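Local coordinates for protein 3-keto-5-aminohexanoate cleavage enzyme (Burkholderia xenovorans LB400, PDB 3E49) that probably acts as a zinc-dependent beta-keto acid cleavage enzyme on a TIM-barrel fold, cleaving 3-keto-5-aminohexanoate, at residues A[39-43]-A[44-48]; A[184-188]-A[189-193]; A[278-281]-A[282-286]. All blocks are in the same frame, centred on the assembly; numbering follows the deposited sequence.

Contacts 1 and 2 are the same kind of element, a Schellman motif where a barrel helix gives way to the loop before the next parallel strand, but they differ in setting. Contact 1 is partly buried and made almost wholly of alanine and glycine, whereas contact 2 lies at the surface and adds phenylalanine, leucine, arginine and lysine side chains. Contact 3 is an uninterrupted helical segment, with isoleucines on its buried side and charged groups at a subunit interface. Contacts 1 and 3 meet, Ala-44 O lying 2.8 Å from Arg-281 NH1. Contact 2 stands apart, its nearest atoms about 15 Å from contact 1 and about 23 Å from contact 3.

Contact 1: residues A[39-43]-A[44-48]; sequences IGAAE and AGAAV
Ala-41 and Ala-46 meet through both their methyl groups and their backbones in a Schellman motif, which ends helix 31-44 of the TIM barrel. The outer bond of the motif runs from Ala-46 N to Ala-41 O, 3.0 Å long and nearly straight at 168°. Inside it, Gly-45 N donates to Ala-42 O at 3.0 Å, a more bent bond whose donor stands well above the carbonyl plane. An ordinary helical bond, Ala-44 N to Gly-40 O, is also bent.

Around these bonds the small side chains pack closely. The CB atoms of Ala-41 and Ala-46 lie 4.0 Å apart, the apolar contact that classically accompanies this cap. Ala-46 CB also rests 3.4 Å from Ala-41 O, and Ala-44 CB comes to 3.5 Å from the same oxygen, so methyl groups crowd the acceptor of the outer bond. What turns the chain is Gly-45, whose positive phi of 125° would press a CB against the carbonyl oxygen of Ala-44.

Further out, the loop leads into strand 48-54, completing the beta-alpha-beta crossover from the parallel strand 10-13. Cys-12 of that strand packs against both Ala-41 and Ala-46, while Ala-44 faces Ala-274 and Val-277 of helix 273-286. The zinc ligand His-50 lies two residues beyond Val-48, with its side chain about 9 Å from that of Ala-46.

Ala-42 CA also makes a CH...O contact with Ala-46 O at 3.5 Å. A water is placed to donate to both Ala-42 O and Ala-46 O, but other acceptors nearby compete for its two protons, so both bonds may not be made at once; its oxygen lies 2.7 Å from Ala-46 O.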
ATOM      1  N   ILE A  39     -25.490  29.761  -1.640  1.00 29.19           N
ATOM      2  CA  ILE A  39     -24.811  31.030  -1.621  1.00 29.46           C
ATOM      3  C   ILE A  39     -23.924  31.196  -0.405  1.00 27.91           C
ATOM      4  O   ILE A  39     -22.836  31.735  -0.500  1.00 29.62           O
ATOM      5  CB  ILE A  39     -25.846  32.196  -1.736  1.00 31.07           C
ATOM      6  CG1 ILE A  39     -26.612  32.047  -3.073  1.00 31.66           C
ATOM      7  CG2 ILE A  39     -25.139  33.490  -1.615  1.00 29.91           C
ATOM      8  CD1 ILE A  39     -27.980  32.794  -3.140  1.00 32.05           C
ATOM      9  N   GLY A  40     -24.366  30.715   0.758  1.00 29.58           N
ATOM     10  CA  GLY A  40     -23.540  30.759   1.959  1.00 27.71           C
ATOM     11  C   GLY A  40     -22.268  29.921   1.828  1.00 26.88           C
ATOM     12  O   GLY A  40     -21.226  30.319   2.298  1.00 28.70           O
ATOM     13  N   ALA A  41     -22.365  28.779   1.167  1.00 27.14           N
ATOM     14  CA  ALA A  41     -21.216  27.893   0.924  1.00 27.02           C
ATOM     15  C   ALA A  41     -20.201  28.577   0.050  1.00 27.89           C
ATOM     16  O   ALA A  41     -19.006  28.576   0.359  1.00 26.28           O
ATOM     17  CB  ALA A  41     -21.673  26.549   0.306  1.00 27.34           C
ATOM     18  N   ALA A  42     -20.693  29.244  -1.001  1.00 29.67           N
ATOM     19  CA  ALA A  42     -19.847  29.987  -1.905  1.00 30.05           C
ATOM     20  C   ALA A  42     -19.181  31.134  -1.181  1.00 31.01           C
ATOM     21  O   ALA A  42     -17.981  31.367  -1.370  1.00 32.57           O
ATOM     22  CB  ALA A  42     -20.639  30.471  -3.104  1.00 29.79           C
ATOM     23  N   GLU A  43     -19.918  31.860  -0.343  1.00 28.38           N
ATOM     24  CA  GLU A  43     -19.307  32.911   0.432  1.00 30.18           C
ATOM     25  C   GLU A  43     -18.201  32.372   1.334  1.00 29.22           C
ATOM     26  O   GLU A  43     -17.221  33.068   1.619  1.00 28.50           O
ATOM     27  CB  GLU A  43     -20.345  33.618   1.312  1.00 30.30           C
ATOM     28  CG  GLU A  43     -21.351  34.508   0.580  1.00 35.25           C
ATOM     29  CD  GLU A  43     -22.436  35.070   1.532  1.00 35.89           C
ATOM     30  OE1 GLU A  43     -22.420  34.707   2.758  1.00 34.75           O
ATOM     31  OE2 GLU A  43     -23.296  35.860   1.044  1.00 42.64           O
ATOM     32  N   ALA A  44     -18.379  31.144   1.840  1.00 29.08           N
ATOM     33  CA  ALA A  44     -17.359  30.525   2.714  1.00 27.73           C
ATOM     34  C   ALA A  44     -16.164  29.980   1.938  1.00 27.87           C
ATOM     35  O   ALA A  44     -15.173  29.606   2.561  1.00 26.20           O
ATOM     36  CB  ALA A  44     -17.957  29.408   3.623  1.00 25.93           C
ATOM     37  N   GLY A  45     -16.267  29.911   0.612  1.00 27.33           N
ATOM     38  CA  GLY A  45     -15.152  29.458  -0.232  1.00 27.46           C
ATOM     39  C   GLY A  45     -15.398  28.311  -1.179  1.00 26.22           C
ATOM     40  O   GLY A  45     -14.492  27.917  -1.898  1.00 28.42           O
ATOM     41  N   ALA A  46     -16.603  27.761  -1.214  1.00 24.47           N
ATOM     42  CA  ALA A  46     -16.909  26.671  -2.129  1.00 26.06           C
ATOM     43  C   ALA A  46     -16.911  27.185  -3.565  1.00 27.55           C
ATOM     44  O   ALA A  46     -17.591  28.168  -3.865  1.00 27.52           O
ATOM     45  CB  ALA A  46     -18.258  26.060  -1.815  1.00 26.27           C
ATOM     46  N   ALA A  47     -16.125  26.544  -4.430  1.00 26.63           N
ATOM     47  CA  ALA A  47     -16.057  26.935  -5.840  1.00 26.67           C
ATOM     48  C   ALA A  47     -17.064  26.110  -6.624  1.00 26.04           C
ATOM     49  O   ALA A  47     -17.431  26.481  -7.704  1.00 28.31           O
ATOM     50  CB  ALA A  47     -14.638  26.712  -6.393  1.00 26.16           C
ATOM     51  N   VAL A  48     -17.510  24.974  -6.084  1.00 26.35           N
ATOM     52  CA  VAL A  48     -18.476  24.094  -6.769  1.00 26.32           C
ATOM     53  C   VAL A  48     -19.596  23.697  -5.820  1.00 27.63           C
ATOM     54  O   VAL A  48     -19.343  23.263  -4.699  1.00 26.00           O
ATOM     55  CB  VAL A  48     -17.802  22.778  -7.330  1.00 27.11           C
ATOM     56  CG1 VAL A  48     -18.873  21.855  -8.020  1.00 23.94           C
ATOM     57  CG2 VAL A  48     -16.586  23.116  -8.297  1.00 24.03           C
TER
HETATM   58  O   HOH W   1     -16.790  30.709  -3.798  1.00 32.85           O

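Contact 2: residues A[184-188]-A[189-193]; sequences HFVDR and KLATP
Leu-190 reaches back with one methyl group, CD1, to touch both Phe-185 and Arg-188, which meet it from directions about at right angles, across the Schellman motif that closes helix 176-187 of the barrel. The methyl meets the two flat groups differently. At Phe-185 it comes to the ring edge, in the ring plane, with CD1 of the leucine 3.9 Å from CD1 of the phenylalanine. At Arg-188 it sits over one face of the guanidinium, displaced toward the rim, and its nearest atom there is NH2 at 3.3 Å.

Two torsions of Arg-188 explain this. Its CG lies beside the backbone N (chi1 -69°), and a bend at chi3 swings the guanidinium over the leucine. The same chain lays CD on a face of the His-184 ring, 3.5 Å above its plane, and His-184 CD2 in turn covers a face of the Phe-185 ring. Beyond this row, Phe-185 packs into helix 152-163 against Phe-152, Ile-155 and Leu-159. Arg-188 NH2 has a long, weak ion pair with Glu-156, while Tyr-122 of the second subunit touches both His-184 and Arg-188.

The backbone brings Leu-190 back over the helix end. Leu-190 N donates to Phe-185 O at 2.9 Å, nearly along the C=O axis, and Lys-189 N donates to Val-186 O at 2.8 Å from above the carbonyl plane. Lys-189 has the positive phi of the motif, here 61° in a residue with a side chain.

That side chain bends at chi2 toward the helix end. One water donates to both Val-186 O and Ala-191 O; the other donates to Val-186 O and accepts from Lys-189 NZ at 2.7 Å.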
ATOM      1  N   HIS A 184     -12.038   2.313 -18.541  1.00 25.84           N
ATOM      2  CA  HIS A 184     -12.648   1.647 -19.678  1.00 26.27           C
ATOM      3  C   HIS A 184     -13.185   2.687 -20.640  1.00 27.34           C
ATOM      4  O   HIS A 184     -12.907   2.624 -21.840  1.00 28.68           O
ATOM      5  CB  HIS A 184     -13.767   0.732 -19.200  1.00 25.83           C
ATOM      6  CG  HIS A 184     -14.592   0.112 -20.290  1.00 22.42           C
ATOM      7  ND1 HIS A 184     -14.105  -0.859 -21.130  1.00 25.40           N
ATOM      8  CD2 HIS A 184     -15.896   0.265 -20.610  1.00 26.10           C
ATOM      9  CE1 HIS A 184     -15.069  -1.258 -21.945  1.00 24.23           C
ATOM     10  NE2 HIS A 184     -16.169  -0.591 -21.648  1.00 24.04           N
ATOM     11  N   PHE A 185     -13.975   3.617 -20.119  1.00 27.72           N
ATOM     12  CA  PHE A 185     -14.550   4.686 -20.942  1.00 27.67           C
ATOM     13  C   PHE A 185     -13.527   5.679 -21.447  1.00 30.25           C
ATOM     14  O   PHE A 185     -13.703   6.246 -22.539  1.00 30.63           O
ATOM     15  CB  PHE A 185     -15.662   5.400 -20.192  1.00 27.32           C
ATOM     16  CG  PHE A 185     -16.869   4.566 -20.017  1.00 26.09           C
ATOM     17  CD1 PHE A 185     -17.726   4.344 -21.096  1.00 32.53           C
ATOM     18  CD2 PHE A 185     -17.150   3.924 -18.789  1.00 27.76           C
ATOM     19  CE1 PHE A 185     -18.842   3.527 -20.946  1.00 31.87           C
ATOM     20  CE2 PHE A 185     -18.260   3.146 -18.650  1.00 30.23           C
ATOM     21  CZ  PHE A 185     -19.099   2.927 -19.725  1.00 30.07           C
ATOM     22  N   VAL A 186     -12.485   5.938 -20.663  1.00 28.17           N
ATOM     23  CA  VAL A 186     -11.428   6.838 -21.096  1.00 28.80           C
ATOM     24  C   VAL A 186     -10.677   6.185 -22.261  1.00 30.16           C
ATOM     25  O   VAL A 186     -10.367   6.837 -23.239  1.00 31.33           O
ATOM     26  CB  VAL A 186     -10.449   7.209 -19.951  1.00 27.30           C
ATOM     27  CG1 VAL A 186      -9.168   7.867 -20.530  1.00 25.00           C
ATOM     28  CG2 VAL A 186     -11.163   8.141 -18.939  1.00 26.49           C
ATOM     29  N   ASP A 187     -10.418   4.888 -22.155  1.00 30.42           N
ATOM     30  CA  ASP A 187      -9.748   4.169 -23.226  1.00 33.37           C
ATOM     31  C   ASP A 187     -10.570   4.165 -24.496  1.00 35.77           C
ATOM     32  O   ASP A 187     -10.003   4.152 -25.598  1.00 36.81           O
ATOM     33  CB  ASP A 187      -9.418   2.730 -22.821  1.00 34.27           C
ATOM     34  CG  ASP A 187      -8.286   2.655 -21.792  1.00 37.18           C
ATOM     35  OD1 ASP A 187      -7.655   3.702 -21.508  1.00 42.03           O
ATOM     36  OD2 ASP A 187      -8.044   1.545 -21.251  1.00 46.41           O
ATOM     37  N   ARG A 188     -11.893   4.168 -24.342  1.00 35.44           N
ATOM     38  CA  ARG A 188     -12.804   4.214 -25.483  1.00 36.19           C
ATOM     39  C   ARG A 188     -12.985   5.652 -25.953  1.00 35.44           C
ATOM     40  O   ARG A 188     -13.770   5.903 -26.851  1.00 38.19           O
ATOM     41  CB  ARG A 188     -14.154   3.558 -25.138  1.00 35.27           C
ATOM     42  CG  ARG A 188     -14.070   2.049 -24.959  1.00 36.70           C
ATOM     43  CD  ARG A 188     -15.336   1.471 -24.388  1.00 36.16           C
ATOM     44  NE  ARG A 188     -16.510   1.879 -25.155  1.00 36.15           N
ATOM     45  CZ  ARG A 188     -17.773   1.700 -24.776  1.00 39.14           C
ATOM     46  NH1 ARG A 188     -18.068   1.123 -23.606  1.00 32.40           N
ATOM     47  NH2 ARG A 188     -18.751   2.123 -25.570  1.00 37.12           N
ATOM     48  N   LYS A 189     -12.255   6.588 -25.356  1.00 35.64           N
ATOM     49  CA  LYS A 189     -12.316   8.023 -25.712  1.00 37.13           C
ATOM     50  C   LYS A 189     -13.685   8.646 -25.513  1.00 37.06           C
ATOM     51  O   LYS A 189     -13.995   9.651 -26.162  1.00 36.59           O
ATOM     52  CB  LYS A 189     -11.882   8.286 -27.169  1.00 39.18           C
ATOM     53  CG  LYS A 189     -10.532   7.745 -27.564  1.00 44.68           C
ATOM     54  CD  LYS A 189      -9.413   8.431 -26.856  1.00 50.46           C
ATOM     55  CE  LYS A 189      -8.099   7.707 -27.146  1.00 54.16           C
ATOM     56  NZ  LYS A 189      -6.979   8.224 -26.326  1.00 52.09           N
ATOM     57  N   LEU A 190     -14.488   8.088 -24.600  1.00 35.10           N
ATOM     58  CA  LEU A 190     -15.850   8.583 -24.377  1.00 34.73           C
ATOM     59  C   LEU A 190     -15.939   9.705 -23.325  1.00 35.33           C
ATOM     60  O   LEU A 190     -17.001  10.265 -23.076  1.00 35.58           O
ATOM     61  CB  LEU A 190     -16.790   7.407 -24.070  1.00 35.52           C
ATOM     62  CG  LEU A 190     -16.924   6.453 -25.248  1.00 37.85           C
ATOM     63  CD1 LEU A 190     -17.806   5.252 -24.903  1.00 34.90           C
ATOM     64  CD2 LEU A 190     -17.430   7.214 -26.521  1.00 34.63           C
ATOM     65  N   ALA A 191     -14.792  10.041 -22.743  1.00 35.63           N
ATOM     66  CA  ALA A 191     -14.657  11.112 -21.774  1.00 35.88           C
ATOM     67  C   ALA A 191     -13.289  11.719 -22.073  1.00 34.18           C
ATOM     68  O   ALA A 191     -12.366  10.971 -22.345  1.00 32.35           O
ATOM     69  CB  ALA A 191     -14.692  10.546 -20.344  1.00 35.72           C
ATOM     70  N   THR A 192     -13.168  13.048 -22.048  1.00 32.89           N
ATOM     71  CA  THR A 192     -11.906  13.709 -22.293  1.00 33.64           C
ATOM     72  C   THR A 192     -11.327  14.354 -21.011  1.00 33.05           C
ATOM     73  O   THR A 192     -12.062  14.801 -20.135  1.00 32.20           O
ATOM     74  CB  THR A 192     -12.067  14.812 -23.348  1.00 36.54           C
ATOM     75  OG1 THR A 192     -12.940  15.810 -22.829  1.00 41.25           O
ATOM     76  CG2 THR A 192     -12.655  14.260 -24.623  1.00 36.93           C
ATOM     77  N   PRO A 193     -10.000  14.432 -20.904  1.00 34.38           N
ATOM     78  CA  PRO A 193      -9.375  15.001 -19.710  1.00 34.28           C
ATOM     79  C   PRO A 193      -9.516  16.511 -19.589  1.00 35.22           C
ATOM     80  O   PRO A 193      -9.740  17.171 -20.591  1.00 34.45           O
ATOM     81  CB  PRO A 193      -7.894  14.603 -19.869  1.00 34.78           C
ATOM     82  CG  PRO A 193      -7.697  14.491 -21.330  1.00 36.89           C
ATOM     83  CD  PRO A 193      -8.999  13.952 -21.876  1.00 34.65           C
TER
HETATM   84  O   HOH W   2     -10.223  10.041 -23.749  1.00 50.41           O
HETATM   85  O   HOH W   3      -7.976   7.825 -23.852  1.00 59.81           O

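Contact 3: residues A[278-281]-A[282-286]; sequences RKIR and QVIEG
Lys-279 and Gln-282 are joined one helical turn apart by a side-chain hydrogen bond, Lys-279 NZ to Gln-282 OE1 at 3.0 Å. The ammonium approaches the amide oxygen tilted 29° from the carbonyl plane. The lysine chain gets there by a bend at chi2 (65°), while the glutamine runs extended beyond CG, and the two side chains cross at a slant. Two further ties leave the chain: Lys-279 NZ donates to the backbone O of Glu-285 of the third subunit, and Glu-285 OE2 pairs in a salt bridge with Lys-279 NZ of the third subunit.

Backbone donors within helix 273-286 are not all served alike. Gln-282 N is shared: it bonds to Lys-279 O at 3.1 Å, from well above the carbonyl plane, and only weakly to Arg-278 O at 3.2 Å. Lys-279 O lies 3.7 Å from Val-283 N, and the helix is thus slightly uneven here. Regular geometry resumes at Ile-284 N, which donates to Ile-280 O at 2.9 Å in the carbonyl plane and almost straight, at 173°. Glu-285 N to Arg-281 O is as short and nearly as straight, though its donor is tilted from the carbonyl plane.

On the buried side the packing is apolar. Ile-280 CG2 stands 4.3 Å from Ile-284 CD1, and Ile-280 CD1 touches Val-283 CB. Ile-280 also leans on Ile-241 and Ala-244 of helix 240-248, and Ile-284 on Ile-10 of strand 10-13.

Arg-281 makes a separate polar tie from an exposed position, NH1 bonding to Ala-44 O.

The outcome is a helix with two uses: its isoleucines join the neighbouring helix and barrel strand, while Lys-279 and Glu-285 turn their charges to the third subunit. Arg-281 instead binds the end of helix 31-44 of its own chain.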
ATOM      1  N   ARG A 278     -16.063  26.196   6.288  1.00 22.37           N
ATOM      2  CA  ARG A 278     -15.123  26.877   7.207  1.00 24.79           C
ATOM      3  C   ARG A 278     -14.230  25.907   7.949  1.00 23.97           C
ATOM      4  O   ARG A 278     -13.055  26.180   8.166  1.00 25.32           O
ATOM      5  CB  ARG A 278     -15.866  27.776   8.204  1.00 26.22           C
ATOM      6  CG  ARG A 278     -16.465  29.018   7.552  1.00 23.94           C
ATOM      7  CD  ARG A 278     -16.980  30.040   8.561  1.00 25.12           C
ATOM      8  NE  ARG A 278     -18.117  29.564   9.326  1.00 27.31           N
ATOM      9  CZ  ARG A 278     -19.379  29.652   8.958  1.00 28.02           C
ATOM     10  NH1 ARG A 278     -19.715  30.228   7.808  1.00 32.34           N
ATOM     11  NH2 ARG A 278     -20.310  29.165   9.761  1.00 28.24           N
ATOM     12  N   LYS A 279     -14.773  24.769   8.330  1.00 25.64           N
ATOM     13  CA  LYS A 279     -14.002  23.787   9.079  1.00 25.63           C
ATOM     14  C   LYS A 279     -12.863  23.235   8.230  1.00 25.44           C
ATOM     15  O   LYS A 279     -11.730  23.221   8.669  1.00 25.98           O
ATOM     16  CB  LYS A 279     -14.903  22.668   9.602  1.00 25.27           C
ATOM     17  CG  LYS A 279     -14.367  21.897  10.808  1.00 31.45           C
ATOM     18  CD  LYS A 279     -14.269  22.838  12.010  1.00 39.44           C
ATOM     19  CE  LYS A 279     -13.776  22.164  13.265  1.00 40.13           C
ATOM     20  NZ  LYS A 279     -13.212  23.186  14.243  1.00 40.42           N
ATOM     21  N   ILE A 280     -13.135  22.841   6.995  1.00 25.40           N
ATOM     22  CA  ILE A 280     -12.071  22.312   6.135  1.00 22.41           C
ATOM     23  C   ILE A 280     -11.088  23.414   5.785  1.00 23.87           C
ATOM     24  O   ILE A 280      -9.904  23.164   5.602  1.00 25.02           O
ATOM     25  CB  ILE A 280     -12.591  21.545   4.886  1.00 21.46           C
ATOM     26  CG1 ILE A 280     -11.460  20.639   4.316  1.00 24.13           C
ATOM     27  CG2 ILE A 280     -13.235  22.534   3.789  1.00 20.13           C
ATOM     28  CD1 ILE A 280     -10.911  19.516   5.308  1.00 20.01           C
ATOM     29  N   ARG A 281     -11.565  24.650   5.732  1.00 23.17           N
ATOM     30  CA  ARG A 281     -10.676  25.744   5.488  1.00 23.51           C
ATOM     31  C   ARG A 281      -9.658  25.993   6.616  1.00 22.45           C
ATOM     32  O   ARG A 281      -8.562  26.452   6.350  1.00 22.08           O
ATOM     33  CB  ARG A 281     -11.450  27.006   5.084  1.00 24.62           C
ATOM     34  CG  ARG A 281     -11.971  26.907   3.693  1.00 28.39           C
ATOM     35  CD  ARG A 281     -12.562  28.233   3.328  1.00 31.11           C
ATOM     36  NE  ARG A 281     -11.566  29.286   3.475  1.00 30.29           N
ATOM     37  CZ  ARG A 281     -11.856  30.561   3.698  1.00 35.20           C
ATOM     38  NH1 ARG A 281     -13.097  30.956   3.873  1.00 35.75           N
ATOM     39  NH2 ARG A 281     -10.896  31.432   3.829  1.00 32.61           N
ATOM     40  N   GLN A 282      -9.961  25.581   7.846  1.00 22.09           N
ATOM     41  CA  GLN A 282      -9.001  25.682   8.951  1.00 24.02           C
ATOM     42  C   GLN A 282      -7.790  24.792   8.643  1.00 21.98           C
ATOM     43  O   GLN A 282      -6.639  25.189   8.842  1.00 20.78           O
ATOM     44  CB  GLN A 282      -9.659  25.204  10.260  1.00 23.81           C
ATOM     45  CG  GLN A 282     -10.693  26.178  10.830  1.00 31.07           C
ATOM     46  CD  GLN A 282     -11.234  25.787  12.220  1.00 34.20           C
ATOM     47  OE1 GLN A 282     -11.199  24.619  12.631  1.00 44.00           O
ATOM     48  NE2 GLN A 282     -11.756  26.778  12.938  1.00 47.93           N
ATOM     49  N   VAL A 283      -8.071  23.595   8.152  1.00 23.66           N
ATOM     50  CA  VAL A 283      -7.037  22.643   7.695  1.00 23.03           C
ATOM     51  C   VAL A 283      -6.280  23.180   6.493  1.00 24.35           C
ATOM     52  O   VAL A 283      -5.037  23.222   6.465  1.00 23.54           O
ATOM     53  CB  VAL A 283      -7.637  21.265   7.405  1.00 24.80           C
ATOM     54  CG1 VAL A 283      -6.529  20.287   6.880  1.00 20.64           C
ATOM     55  CG2 VAL A 283      -8.321  20.730   8.670  1.00 20.51           C
ATOM     56  N   ILE A 284      -7.018  23.609   5.492  1.00 24.24           N
ATOM     57  CA  ILE A 284      -6.389  24.209   4.276  1.00 23.66           C
ATOM     58  C   ILE A 284      -5.403  25.306   4.664  1.00 25.54           C
ATOM     59  O   ILE A 284      -4.252  25.277   4.260  1.00 24.68           O
ATOM     60  CB  ILE A 284      -7.473  24.661   3.290  1.00 23.25           C
ATOM     61  CG1 ILE A 284      -8.196  23.414   2.727  1.00 27.56           C
ATOM     62  CG2 ILE A 284      -6.866  25.558   2.107  1.00 23.12           C
ATOM     63  CD1 ILE A 284      -9.519  23.684   1.976  1.00 23.59           C
ATOM     64  N   GLU A 285      -5.840  26.242   5.494  1.00 28.38           N
ATOM     65  CA  GLU A 285      -4.984  27.327   5.971  1.00 27.47           C
ATOM     66  C   GLU A 285      -3.757  26.839   6.760  1.00 25.84           C
ATOM     67  O   GLU A 285      -2.662  27.338   6.581  1.00 24.77           O
ATOM     68  CB  GLU A 285      -5.819  28.312   6.821  1.00 29.91           C
ATOM     69  CG  GLU A 285      -5.042  29.529   7.431  1.00 36.27           C
ATOM     70  CD  GLU A 285      -4.240  30.321   6.380  1.00 45.84           C
ATOM     71  OE1 GLU A 285      -4.688  30.372   5.202  1.00 51.40           O
ATOM     72  OE2 GLU A 285      -3.168  30.894   6.742  1.00 51.31           O
ATOM     73  N   GLY A 286      -3.970  25.911   7.699  1.00 24.79           N
ATOM     74  CA  GLY A 286      -2.870  25.264   8.461  1.00 26.00           C
ATOM     75  C   GLY A 286      -1.819  24.685   7.519  1.00 24.06           C
ATOM     76  O   GLY A 286      -0.611  24.812   7.766  1.00 24.64           O
TER